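Local coordinates for protein transcriptional activator of comK gene (PDB 2HQB) that probably activates the competence gene comK and, as a BMP-family lipoprotein with a periplasmic-binding-protein fold, probably binds a small ligand, at residues 131-136 against 158-163; 169-174 against 194-199; 184-189 against 208-213; 125-130 against 152-157. One frame throughout, in Å; residues are numbered along the deposited sequence.

Contact 1. Residues 131-136 against 158-163; sequences VIAAFP and VRYVGE
Val131 and Arg159 open a ladder of parallel backbone hydrogen bonds. Arg159 N donates to Val131 O, Ala133 N donates to Arg159 O at 2.9 Å, and Val161 N reaches Ala133 O, giving the one-to-one register Val131-Val158, Ile132-Arg159, Ala133-Tyr160. The short axes of 131-133 and 158-160 run 4.8 Å apart at 18°. CA-H...O contacts accompany the ladder, among them Ile132 CA to Arg159 O at 3.3 Å.

Aromatic contacts gather at the strand ends. Pro136 CG sits over the centre of the Tyr160 ring, 3.8 Å from its centroid and 7° off the normal, a CH-pi contact. Tyr160 CG is anti to the carbonyl carbon (chi1 -70°), and the far part of the ring comes up to the chain at Phe135 and Pro136, where Phe135 C lies 3.4 Å from Tyr160 CE2. The Phe135 ring meets Trp164 edge-to-face.

Apolar contact on the face of Ile132 and Arg159 is branch to branch: Ile132 CG2 touches Val161 CG2 at 3.7 Å. Leu173 of helix 167-178 packs on both residues. On the face of Val131, Ala133 and Tyr160, helix 139-150 supplies Val141 and Phe144. This is the parallel strand pair of a beta-alpha-beta unit, at the edge of the second sheet of a periplasmic-binding-protein fold.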
loop_
_atom_site.group_PDB
_atom_site.type_symbol
_atom_site.label_atom_id
_atom_site.label_comp_id
_atom_site.label_asym_id
_atom_site.label_seq_id
_atom_site.Cartn_x
_atom_site.Cartn_y
_atom_site.Cartn_z
ATOM N N VAL A 131 -1.846 0.414 -16.868
ATOM C CA VAL A 131 -1.570 -0.192 -15.589
ATOM C C VAL A 131 -0.931 -1.549 -15.802
ATOM O O VAL A 131 -1.461 -2.338 -16.577
ATOM C CB VAL A 131 -2.842 -0.472 -14.780
ATOM C CG1 VAL A 131 -2.471 -1.201 -13.472
ATOM C CG2 VAL A 131 -3.534 0.793 -14.455
ATOM N N ILE A 132 0.198 -1.813 -15.136
ATOM C CA ILE A 132 0.836 -3.141 -15.166
ATOM C C ILE A 132 0.699 -3.629 -13.709
ATOM O O ILE A 132 1.479 -3.265 -12.832
ATOM C CB ILE A 132 2.336 -3.090 -15.521
ATOM C CG1 ILE A 132 2.529 -2.456 -16.890
ATOM C CG2 ILE A 132 2.923 -4.501 -15.495
ATOM C CD1 ILE A 132 3.991 -2.406 -17.377
ATOM N N ALA A 133 -0.328 -4.412 -13.443
ATOM C CA ALA A 133 -0.551 -4.898 -12.099
ATOM C C ALA A 133 -0.306 -6.390 -12.025
ATOM O O ALA A 133 0.070 -7.023 -13.018
ATOM C CB ALA A 133 -1.953 -4.580 -11.654
ATOM N N ALA A 134 -0.522 -6.956 -10.842
ATOM C CA ALA A 134 -0.285 -8.374 -10.644
ATOM C C ALA A 134 -1.567 -9.144 -10.835
ATOM O O ALA A 134 -1.612 -10.126 -11.586
ATOM C CB ALA A 134 0.289 -8.613 -9.249
ATOM N N PHE A 135 -2.620 -8.687 -10.167
ATOM C CA PHE A 135 -3.902 -9.361 -10.259
ATOM C C PHE A 135 -5.081 -8.414 -10.427
ATOM O O PHE A 135 -5.061 -7.269 -9.965
ATOM C CB PHE A 135 -4.145 -10.220 -9.027
ATOM C CG PHE A 135 -2.931 -10.900 -8.520
ATOM C CD1 PHE A 135 -2.177 -10.330 -7.500
ATOM C CD2 PHE A 135 -2.531 -12.122 -9.048
ATOM C CE1 PHE A 135 -1.043 -10.976 -7.012
ATOM C CE2 PHE A 135 -1.396 -12.770 -8.565
ATOM C CZ PHE A 135 -0.659 -12.200 -7.552
ATOM N N PRO A 136 -6.147 -8.915 -11.059
ATOM C CA PRO A 136 -7.404 -8.227 -11.358
ATOM C C PRO A 136 -8.154 -7.719 -10.125
ATOM O O PRO A 136 -8.837 -6.685 -10.178
ATOM C CB PRO A 136 -8.186 -9.280 -12.100
ATOM C CG PRO A 136 -7.133 -10.153 -12.683
ATOM C CD PRO A 136 -6.195 -10.299 -11.549
ATOM N N VAL A 158 -4.671 -2.151 -19.345
ATOM C CA VAL A 158 -4.368 -2.920 -18.155
ATOM C C VAL A 158 -3.767 -4.245 -18.548
ATOM O O VAL A 158 -4.367 -4.992 -19.297
ATOM C CB VAL A 158 -5.624 -3.204 -17.340
ATOM C CG1 VAL A 158 -5.267 -3.999 -16.115
ATOM C CG2 VAL A 158 -6.284 -1.908 -16.946
ATOM N N ARG A 159 -2.561 -4.503 -18.053
ATOM C CA ARG A 159 -1.849 -5.763 -18.279
ATOM C C ARG A 159 -1.592 -6.345 -16.893
ATOM O O ARG A 159 -1.266 -5.623 -15.957
ATOM C CB ARG A 159 -0.510 -5.547 -18.997
ATOM C CG ARG A 159 -0.630 -5.121 -20.454
ATOM C CD ARG A 159 -1.563 -6.035 -21.228
ATOM N NE ARG A 159 -2.809 -5.359 -21.576
ATOM C CZ ARG A 159 -3.132 -4.991 -22.812
ATOM N NH1 ARG A 159 -2.306 -5.232 -23.828
ATOM N NH2 ARG A 159 -4.286 -4.383 -23.038
ATOM N N TYR A 160 -1.742 -7.652 -16.768
ATOM C CA TYR A 160 -1.535 -8.323 -15.496
ATOM C C TYR A 160 -0.250 -9.143 -15.480
ATOM O O TYR A 160 0.006 -9.916 -16.389
ATOM C CB TYR A 160 -2.748 -9.238 -15.183
ATOM C CG TYR A 160 -4.001 -8.438 -14.842
ATOM C CD1 TYR A 160 -5.119 -8.406 -15.699
ATOM C CD2 TYR A 160 -4.019 -7.619 -13.718
ATOM C CE1 TYR A 160 -6.193 -7.572 -15.450
ATOM C CE2 TYR A 160 -5.077 -6.788 -13.460
ATOM C CZ TYR A 160 -6.162 -6.755 -14.329
ATOM O OH TYR A 160 -7.156 -5.834 -14.051
ATOM N N VAL A 161 0.579 -8.954 -14.456
ATOM C CA VAL A 161 1.786 -9.774 -14.318
ATOM C C VAL A 161 1.304 -10.987 -13.541
ATOM O O VAL A 161 0.363 -10.908 -12.732
ATOM C CB VAL A 161 2.832 -9.149 -13.437
ATOM C CG1 VAL A 161 4.021 -10.062 -13.366
ATOM C CG2 VAL A 161 3.190 -7.814 -13.929
ATOM N N GLY A 162 1.917 -12.128 -13.740
ATOM C CA GLY A 162 1.400 -13.234 -12.960
ATOM C C GLY A 162 1.475 -12.960 -11.464
ATOM O O GLY A 162 0.606 -13.376 -10.712
ATOM N N GLU A 163 2.558 -12.298 -11.033
ATOM C CA GLU A 163 2.776 -11.969 -9.616
ATOM C C GLU A 163 3.442 -10.618 -9.283
ATOM O O GLU A 163 3.528 -9.730 -10.126
ATOM C CB GLU A 163 3.559 -13.083 -8.925
ATOM C CG GLU A 163 3.776 -12.749 -7.439
ATOM C CD GLU A 163 3.994 -13.953 -6.573
ATOM O OE1 GLU A 163 4.818 -14.810 -6.993
ATOM O OE2 GLU A 163 3.350 -14.024 -5.486
#

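Contact 2. Residues 169-174 against 194-199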
loop_
_atom_site.group_PDB
_atom_site.type_symbol
_atom_site.label_atom_id
_atom_site.label_comp_id
_atom_site.label_asym_id
_atom_site.label_seq_id
_atom_site.Cartn_x
_atom_site.Cartn_y
_atom_site.Cartn_z
ATOM N N LYS A 169 8.711 -10.258 -16.736
ATOM C CA LYS A 169 7.418 -10.179 -17.387
ATOM C C LYS A 169 6.877 -8.754 -17.322
ATOM O O LYS A 169 6.407 -8.214 -18.317
ATOM C CB LYS A 169 6.430 -11.128 -16.702
ATOM C CG LYS A 169 5.105 -11.319 -17.466
ATOM C CD LYS A 169 4.219 -12.356 -16.779
ATOM C CE LYS A 169 2.905 -12.582 -17.534
ATOM N NZ LYS A 169 1.955 -13.504 -16.819
ATOM N N ALA A 170 6.941 -8.147 -16.140
ATOM C CA ALA A 170 6.450 -6.792 -15.955
ATOM C C ALA A 170 7.111 -5.862 -16.953
ATOM O O ALA A 170 6.470 -4.925 -17.473
ATOM C CB ALA A 170 6.750 -6.318 -14.542
ATOM N N LEU A 171 8.398 -6.100 -17.212
ATOM C CA LEU A 171 9.101 -5.255 -18.151
ATOM C C LEU A 171 8.605 -5.553 -19.566
ATOM O O LEU A 171 8.465 -4.611 -20.378
ATOM C CB LEU A 171 10.616 -5.424 -18.038
ATOM C CG LEU A 171 11.336 -4.602 -16.965
ATOM C CD1 LEU A 171 12.724 -5.185 -16.827
ATOM C CD2 LEU A 171 11.397 -3.088 -17.309
ATOM N N GLU A 172 8.323 -6.828 -19.872
ATOM C CA GLU A 172 7.792 -7.152 -21.201
ATOM C C GLU A 172 6.459 -6.417 -21.399
ATOM O O GLU A 172 6.233 -5.805 -22.443
ATOM C CB GLU A 172 7.553 -8.642 -21.364
ATOM C CG GLU A 172 8.797 -9.472 -21.263
ATOM C CD GLU A 172 8.468 -10.944 -21.161
ATOM O OE1 GLU A 172 7.769 -11.441 -22.078
ATOM O OE2 GLU A 172 8.891 -11.595 -20.168
ATOM N N LEU A 173 5.579 -6.479 -20.403
ATOM C CA LEU A 173 4.310 -5.782 -20.489
ATOM C C LEU A 173 4.567 -4.285 -20.705
ATOM O O LEU A 173 3.824 -3.629 -21.436
ATOM C CB LEU A 173 3.485 -6.000 -19.219
ATOM C CG LEU A 173 3.119 -7.448 -18.888
ATOM C CD1 LEU A 173 2.346 -7.493 -17.564
ATOM C CD2 LEU A 173 2.302 -8.054 -20.017
ATOM N N PHE A 174 5.605 -3.733 -20.077
ATOM C CA PHE A 174 5.922 -2.317 -20.291
ATOM C C PHE A 174 6.203 -2.098 -21.774
ATOM O O PHE A 174 5.613 -1.221 -22.418
ATOM C CB PHE A 174 7.170 -1.890 -19.521
ATOM C CG PHE A 174 7.646 -0.500 -19.874
ATOM C CD1 PHE A 174 6.765 0.593 -19.814
ATOM C CD2 PHE A 174 8.968 -0.279 -20.261
ATOM C CE1 PHE A 174 7.195 1.881 -20.129
ATOM C CE2 PHE A 174 9.424 1.005 -20.583
ATOM C CZ PHE A 174 8.538 2.095 -20.518
ATOM N N VAL A 194 10.092 -0.523 -9.049
ATOM C CA VAL A 194 11.270 0.230 -9.492
ATOM C C VAL A 194 11.819 -0.258 -10.844
ATOM O O VAL A 194 11.971 0.539 -11.777
ATOM C CB VAL A 194 12.356 0.188 -8.490
ATOM C CG1 VAL A 194 13.531 0.926 -9.027
ATOM C CG2 VAL A 194 11.887 0.852 -7.206
ATOM N N PRO A 195 12.138 -1.562 -10.970
ATOM C CA PRO A 195 12.637 -2.068 -12.253
ATOM C C PRO A 195 11.884 -1.412 -13.430
ATOM O O PRO A 195 12.492 -0.940 -14.389
ATOM C CB PRO A 195 12.329 -3.555 -12.166
ATOM C CG PRO A 195 12.590 -3.863 -10.736
ATOM C CD PRO A 195 12.027 -2.654 -9.990
ATOM N N VAL A 196 10.557 -1.368 -13.327
ATOM C CA VAL A 196 9.724 -0.785 -14.368
ATOM C C VAL A 196 9.759 0.740 -14.363
ATOM O O VAL A 196 9.711 1.343 -15.431
ATOM C CB VAL A 196 8.241 -1.263 -14.260
ATOM C CG1 VAL A 196 7.351 -0.416 -15.147
ATOM C CG2 VAL A 196 8.114 -2.730 -14.670
ATOM N N VAL A 197 9.832 1.374 -13.191
ATOM C CA VAL A 197 9.885 2.839 -13.158
ATOM C C VAL A 197 11.148 3.278 -13.879
ATOM O O VAL A 197 11.128 4.195 -14.695
ATOM C CB VAL A 197 9.888 3.409 -11.708
ATOM C CG1 VAL A 197 10.397 4.797 -11.709
ATOM C CG2 VAL A 197 8.503 3.482 -11.189
ATOM N N GLU A 198 12.246 2.612 -13.566
ATOM C CA GLU A 198 13.535 2.875 -14.195
ATOM C C GLU A 198 13.452 2.857 -15.727
ATOM O O GLU A 198 13.759 3.856 -16.390
ATOM C CB GLU A 198 14.516 1.801 -13.787
ATOM C CG GLU A 198 15.805 2.355 -13.356
ATOM C CD GLU A 198 15.796 2.658 -11.900
ATOM O OE1 GLU A 198 16.033 1.717 -11.119
ATOM O OE2 GLU A 198 15.544 3.823 -11.536
ATOM N N ALA A 199 13.073 1.690 -16.265
ATOM C CA ALA A 199 12.924 1.461 -17.702
ATOM C C ALA A 199 12.099 2.606 -18.306
ATOM O O ALA A 199 12.288 3.004 -19.460
ATOM C CB ALA A 199 12.233 0.077 -17.954
#
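Leu171 and Ala199 meet through methyl groups, Leu171 CD2 to Ala199 CB at 3.3 Å, in an interface whose side-chain contacts are apolar and which has no hydrogen bond between the two segments. The CG of Leu171 stands beside the backbone N, anti to the carbonyl carbon (chi1 -84°). Its CD2 is the branch that reaches the second helix, where it also lies 3.8 Å from Pro195 O. From the preceding residue, Ala170 CB touches Val196 CG2 at 3.8 Å.

The aromatic part belongs to Phe174. Its CG is anti to the backbone N (chi1 171°), and its CE2 comes 4.0 Å from Ala199 CB and 3.7 Å from Ala199 O. Ile200 and Gln203 of helix 193-203 touch the ring as well, and Phe185 of strand 184-186 meets it edge-to-face. An alanine at Phe174 would probably open a gap beside Ala199 and leave the Phe185 ring without its aromatic partner.

The sparse contact is consistent with the helix geometry: the short axes approach to 9.5 Å at 32°, and 267 Å² is buried in total. Val196 touches Pro187, after strand 184-186, while Leu173 and Phe174 rest on Ile132. Two neighbouring helices running in roughly the same direction over one side of a sheet, each following a parallel strand, are characteristic of the alpha/beta lobes of periplasmic binding proteins.

Contact 3. Residues 184-189 against 208-213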
loop_
_atom_site.group_PDB
_atom_site.type_symbol
_atom_site.label_atom_id
_atom_site.label_comp_id
_atom_site.label_asym_id
_atom_site.label_seq_id
_atom_site.Cartn_x
_atom_site.Cartn_y
_atom_site.Cartn_z
ATOM N N VAL A 184 2.062 7.012 -20.077
ATOM C CA VAL A 184 1.998 7.231 -18.640
ATOM C C VAL A 184 1.700 5.855 -18.058
ATOM O O VAL A 184 0.700 5.226 -18.426
ATOM C CB VAL A 184 0.887 8.216 -18.264
ATOM C CG1 VAL A 184 0.946 8.534 -16.782
ATOM C CG2 VAL A 184 1.035 9.474 -19.082
ATOM N N PHE A 185 2.580 5.385 -17.174
ATOM C CA PHE A 185 2.419 4.069 -16.557
ATOM C C PHE A 185 2.213 4.004 -15.015
ATOM O O PHE A 185 2.720 4.826 -14.227
ATOM C CB PHE A 185 3.590 3.187 -16.964
ATOM C CG PHE A 185 3.758 3.050 -18.456
ATOM C CD1 PHE A 185 4.342 4.067 -19.206
ATOM C CD2 PHE A 185 3.398 1.873 -19.106
ATOM C CE1 PHE A 185 4.578 3.911 -20.583
ATOM C CE2 PHE A 185 3.630 1.703 -20.484
ATOM C CZ PHE A 185 4.223 2.726 -21.219
ATOM N N TYR A 186 1.415 3.021 -14.613
ATOM C CA TYR A 186 1.095 2.772 -13.215
ATOM C C TYR A 186 1.518 1.329 -12.972
ATOM O O TYR A 186 0.712 0.413 -13.145
ATOM C CB TYR A 186 -0.413 2.913 -12.991
ATOM C CG TYR A 186 -0.815 2.818 -11.542
ATOM C CD1 TYR A 186 0.007 3.334 -10.526
ATOM C CD2 TYR A 186 -2.023 2.240 -11.169
ATOM C CE1 TYR A 186 -0.376 3.276 -9.160
ATOM C CE2 TYR A 186 -2.405 2.183 -9.807
ATOM C CZ TYR A 186 -1.571 2.708 -8.822
ATOM O OH TYR A 186 -1.966 2.689 -7.508
ATOM N N PRO A 187 2.794 1.099 -12.605
ATOM C CA PRO A 187 3.239 -0.291 -12.370
ATOM C C PRO A 187 2.943 -0.672 -10.920
ATOM O O PRO A 187 3.785 -0.559 -10.029
ATOM C CB PRO A 187 4.720 -0.245 -12.749
ATOM C CG PRO A 187 5.132 1.188 -12.388
ATOM C CD PRO A 187 3.912 2.070 -12.556
ATOM N N ALA A 188 1.706 -1.120 -10.720
ATOM C CA ALA A 188 1.175 -1.440 -9.416
ATOM C C ALA A 188 1.522 -2.789 -8.823
ATOM O O ALA A 188 0.637 -3.637 -8.584
ATOM C CB ALA A 188 -0.334 -1.243 -9.441
ATOM N N GLY A 189 2.815 -2.962 -8.559
ATOM C CA GLY A 189 3.330 -4.188 -7.962
ATOM C C GLY A 189 4.570 -3.797 -7.207
ATOM O O GLY A 189 5.527 -3.378 -7.829
ATOM N N ILE A 208 3.506 6.593 -12.376
ATOM C CA ILE A 208 2.813 6.936 -11.123
ATOM C C ILE A 208 3.419 6.043 -10.024
ATOM O O ILE A 208 3.468 4.816 -10.175
ATOM C CB ILE A 208 1.276 6.662 -11.156
ATOM C CG1 ILE A 208 0.585 7.533 -12.211
ATOM C CG2 ILE A 208 0.672 6.986 -9.792
ATOM C CD1 ILE A 208 0.795 8.996 -12.014
ATOM N N GLY A 209 3.898 6.654 -8.940
ATOM C CA GLY A 209 4.469 5.886 -7.843
ATOM C C GLY A 209 3.495 4.913 -7.167
ATOM O O GLY A 209 2.281 5.140 -7.119
ATOM N N TYR A 210 4.037 3.831 -6.619
ATOM C CA TYR A 210 3.224 2.819 -5.960
ATOM C C TYR A 210 3.589 2.561 -4.495
ATOM O O TYR A 210 4.724 2.207 -4.193
ATOM C CB TYR A 210 3.325 1.494 -6.721
ATOM C CG TYR A 210 2.272 0.507 -6.301
ATOM C CD1 TYR A 210 0.910 0.786 -6.534
ATOM C CD2 TYR A 210 2.617 -0.697 -5.666
ATOM C CE1 TYR A 210 -0.086 -0.099 -6.155
ATOM C CE2 TYR A 210 1.619 -1.605 -5.267
ATOM C CZ TYR A 210 0.258 -1.290 -5.520
ATOM O OH TYR A 210 -0.761 -2.140 -5.121
ATOM N N VAL A 211 2.607 2.713 -3.608
ATOM C CA VAL A 211 2.760 2.475 -2.169
ATOM C C VAL A 211 3.794 3.339 -1.465
ATOM O O VAL A 211 3.763 3.451 -0.256
ATOM C CB VAL A 211 3.039 0.979 -1.896
ATOM C CG1 VAL A 211 3.186 0.725 -0.445
ATOM C CG2 VAL A 211 1.872 0.132 -2.429
ATOM N N GLY A 212 4.690 3.976 -2.215
ATOM C CA GLY A 212 5.701 4.831 -1.614
ATOM C C GLY A 212 5.773 6.182 -2.318
ATOM O O GLY A 212 5.392 6.308 -3.469
ATOM N N ASP A 213 6.290 7.207 -1.651
ATOM C CA ASP A 213 6.375 8.516 -2.285
ATOM C C ASP A 213 7.131 8.521 -3.594
ATOM O O ASP A 213 6.966 9.453 -4.390
ATOM C CB ASP A 213 6.991 9.537 -1.379
ATOM C CG ASP A 213 6.887 10.910 -1.948
ATOM O OD1 ASP A 213 5.743 11.360 -2.159
ATOM O OD2 ASP A 213 7.947 11.535 -2.190
#
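Ala188 CA lies over the centre of the Tyr210 ring, 3.7 Å from the centroid and 12° off the normal, a CH-pi contact that lays the backbone at Ala188 and Gly189 over the tyrosine ring. Tyr210 CG is anti to the backbone N (chi1 -166°). Gly189 N covers the same face nearer the rim, and Ala188 CB approaches Tyr210 CE1 at 3.5 Å. The other tyrosine comes in at the edge: Tyr186 OH is near the plane of the Tyr210 ring, 3.6 Å from Tyr210 CD1. The two ring planes are turned 69° to each other in an oblique pair. Tyr186 CD1 also touches Ile208 CB at 3.6 Å, where the two side chains meet at a slant.

Behind these rings runs the strand pairing of a beta-alpha-beta unit, strand 184-186, helix 193-203, strand 206-211, with short axes nearly parallel. Across the two segments its backbone hydrogen bond is Ile208 N to Phe185 O, at 2.7 Å. After Tyr186 the chain makes inverse gamma turns centred on Pro187 and Ala188, which carry the backbone over the Tyr210 ring.

An alanine at Tyr210 would probably leave Ala188 and Gly189 without the ring they lie on and take from the Tyr186 hydroxyl end its neighbour at the ring edge. Farther out, Thr226 OG1 on strand 222-228 hydrogen-bonds both Tyr186 OH and Gly209 O, tying the first tyrosine to the next strand. Phe144 of helix 139-150 stacks on the Tyr186 ring, and Tyr210 OH has a weak hydrogen bond to Glu140 of that helix. Pro187 O is bonded by His193 ND1, at the start of helix 193-203.

Contact 4. Residues 125-130 against 152-157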
loop_
_atom_site.group_PDB
_atom_site.type_symbol
_atom_site.label_atom_id
_atom_site.label_comp_id
_atom_site.label_asym_id
_atom_site.label_seq_id
_atom_site.Cartn_x
_atom_site.Cartn_y
_atom_site.Cartn_z
ATOM N N GLU A 125 0.019 12.569 -23.473
ATOM C CA GLU A 125 0.003 13.184 -24.780
ATOM C C GLU A 125 -0.895 12.356 -25.694
ATOM O O GLU A 125 -1.764 12.895 -26.370
ATOM C CB GLU A 125 1.411 13.242 -25.337
ATOM C CG GLU A 125 2.206 14.437 -24.843
ATOM C CD GLU A 125 1.750 15.739 -25.477
ATOM O OE1 GLU A 125 0.649 16.227 -25.127
ATOM O OE2 GLU A 125 2.496 16.264 -26.336
ATOM N N THR A 126 -0.695 11.039 -25.674
ATOM C CA THR A 126 -1.463 10.118 -26.496
ATOM C C THR A 126 -2.793 9.712 -25.911
ATOM O O THR A 126 -3.429 8.796 -26.421
ATOM C CB THR A 126 -0.730 8.800 -26.722
ATOM O OG1 THR A 126 0.648 9.056 -26.976
ATOM C CG2 THR A 126 -1.343 8.051 -27.931
ATOM N N HIS A 127 -3.224 10.363 -24.843
ATOM C CA HIS A 127 -4.484 9.965 -24.234
ATOM C C HIS A 127 -4.573 8.442 -24.131
ATOM O O HIS A 127 -5.625 7.843 -24.367
ATOM C CB HIS A 127 -5.634 10.522 -25.053
ATOM C CG HIS A 127 -5.855 11.975 -24.812
ATOM N ND1 HIS A 127 -4.810 12.864 -24.688
ATOM C CD2 HIS A 127 -6.986 12.684 -24.596
ATOM C CE1 HIS A 127 -5.287 14.060 -24.397
ATOM N NE2 HIS A 127 -6.604 13.976 -24.334
ATOM N N LYS A 128 -3.434 7.838 -23.790
ATOM C CA LYS A 128 -3.297 6.397 -23.620
ATOM C C LYS A 128 -2.473 6.100 -22.363
ATOM O O LYS A 128 -1.241 6.210 -22.381
ATOM C CB LYS A 128 -2.609 5.778 -24.832
ATOM C CG LYS A 128 -3.495 5.683 -26.052
ATOM C CD LYS A 128 -2.770 4.878 -27.129
ATOM C CE LYS A 128 -3.644 4.573 -28.330
ATOM N NZ LYS A 128 -2.882 3.775 -29.324
ATOM N N VAL A 129 -3.153 5.722 -21.280
ATOM C CA VAL A 129 -2.491 5.412 -20.020
ATOM C C VAL A 129 -2.561 3.912 -19.781
ATOM O O VAL A 129 -3.437 3.231 -20.324
ATOM C CB VAL A 129 -3.191 6.079 -18.872
ATOM C CG1 VAL A 129 -3.369 7.544 -19.164
ATOM C CG2 VAL A 129 -4.531 5.404 -18.648
ATOM N N GLY A 130 -1.642 3.402 -18.960
ATOM C CA GLY A 130 -1.627 1.974 -18.683
ATOM C C GLY A 130 -1.246 1.531 -17.276
ATOM O O GLY A 130 -0.446 2.176 -16.575
ATOM N N ASN A 152 -10.518 13.092 -19.378
ATOM C CA ASN A 152 -9.596 13.180 -20.476
ATOM C C ASN A 152 -10.050 12.087 -21.396
ATOM O O ASN A 152 -9.703 12.033 -22.573
ATOM C CB ASN A 152 -8.210 12.845 -19.959
ATOM C CG ASN A 152 -7.126 13.223 -20.909
ATOM O OD1 ASN A 152 -6.192 12.446 -21.139
ATOM N ND2 ASN A 152 -7.218 14.431 -21.465
ATOM N N GLU A 153 -10.840 11.200 -20.817
ATOM C CA GLU A 153 -11.343 10.053 -21.531
ATOM C C GLU A 153 -10.206 9.409 -22.322
ATOM O O GLU A 153 -10.287 9.271 -23.535
ATOM C CB GLU A 153 -12.479 10.484 -22.446
ATOM C CG GLU A 153 -13.702 10.909 -21.654
ATOM C CD GLU A 153 -14.866 11.325 -22.531
ATOM O OE1 GLU A 153 -15.254 10.524 -23.411
ATOM O OE2 GLU A 153 -15.395 12.447 -22.332
ATOM N N SER A 154 -9.136 9.024 -21.632
ATOM C CA SER A 154 -8.005 8.375 -22.284
ATOM C C SER A 154 -8.187 6.856 -22.240
ATOM O O SER A 154 -8.503 6.288 -21.198
ATOM C CB SER A 154 -6.698 8.734 -21.575
ATOM O OG SER A 154 -6.642 10.113 -21.301
ATOM N N GLU A 155 -7.991 6.198 -23.372
ATOM C CA GLU A 155 -8.101 4.749 -23.420
ATOM C C GLU A 155 -7.048 4.138 -22.480
ATOM O O GLU A 155 -5.839 4.321 -22.689
ATOM C CB GLU A 155 -7.867 4.236 -24.845
ATOM C CG GLU A 155 -7.465 2.789 -24.880
ATOM C CD GLU A 155 -7.717 2.115 -26.215
ATOM O OE1 GLU A 155 -7.160 2.570 -27.253
ATOM O OE2 GLU A 155 -8.476 1.110 -26.209
ATOM N N ALA A 156 -7.520 3.405 -21.463
ATOM C CA ALA A 156 -6.655 2.767 -20.466
ATOM C C ALA A 156 -6.243 1.330 -20.797
ATOM O O ALA A 156 -7.054 0.518 -21.192
ATOM C CB ALA A 156 -7.334 2.809 -19.102
ATOM N N PHE A 157 -4.964 1.026 -20.638
ATOM C CA PHE A 157 -4.487 -0.318 -20.900
ATOM C C PHE A 157 -4.071 -0.999 -19.610
ATOM O O PHE A 157 -3.217 -0.501 -18.884
ATOM C CB PHE A 157 -3.291 -0.303 -21.832
ATOM C CG PHE A 157 -3.618 0.110 -23.205
ATOM C CD1 PHE A 157 -4.108 1.383 -23.458
ATOM C CD2 PHE A 157 -3.394 -0.750 -24.263
ATOM C CE1 PHE A 157 -4.363 1.800 -24.759
ATOM C CE2 PHE A 157 -3.649 -0.342 -25.568
ATOM C CZ PHE A 157 -4.130 0.932 -25.821
#
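Lys128 and Glu155 lie side by side and point the same way, yet their charged atoms, Lys128 NZ and Glu155 OE1, stay 4.9 Å apart. The amine instead hydrogen-bonds the carbonyl oxygen of Glu180. Beyond CG the lysine is extended, and its CG passes the Phe157 ring obliquely, 4.2 Å from Phe157 CE1. The ring of Phe157 turns its edge toward Val129 O.

On the face of Val129 and Ala156, Val129 CG2 touches Ala156 CB at 3.8 Å. This methyl occupies the crowded position between backbone N and carbonyl carbon (chi1 of CG1 -51°), while Phe144 and Ala148 of helix 139-150 pack against the valine.

Under these side chains runs the parallel strand pair of the beta-alpha-beta unit 128-133, 139-150, 155-160, with Gly130 and Phe157 as its firm bridge. Phe157 N bonds Val129 O at 2.7 Å, whereas Val129 N to Glu155 O, at 3.3 Å, is weak.

Nearer the loops, the His127 and Asn152 side chains cross at about a right angle, their ring and amide planes 47° apart, with the amide over one face of the imidazole. Ser154 CB comes 3.1 Å from His127 O, and Ala121 of helix 110-122 touches both Asn152 and Ser154.

In the fold
From the N terminus, most of the first lobe's sheet comes before the four contacts, its last strand, 249-253, after them; all four lie in the second lobe. Contact 4 closes the loop from strand 128-133 through helix 139-150 to strand 155-160, and contact 1 closes the same loop farther along these strands; their segments alternate, so the two cross, joined by a probable hydrogen bond from Val131 N to Phe157 O. Contact 2, in series, brings helix 167-178 beside helix 193-203. Contact 3 crosses it, pairing strands 184-186 and 206-211 around the second helix. Strand 184-186 also borders strand 128-133, so contact 3 continues the sheet of contacts 1 and 4, and Phe174 and Val196 pack on it at Phe185 and Pro187.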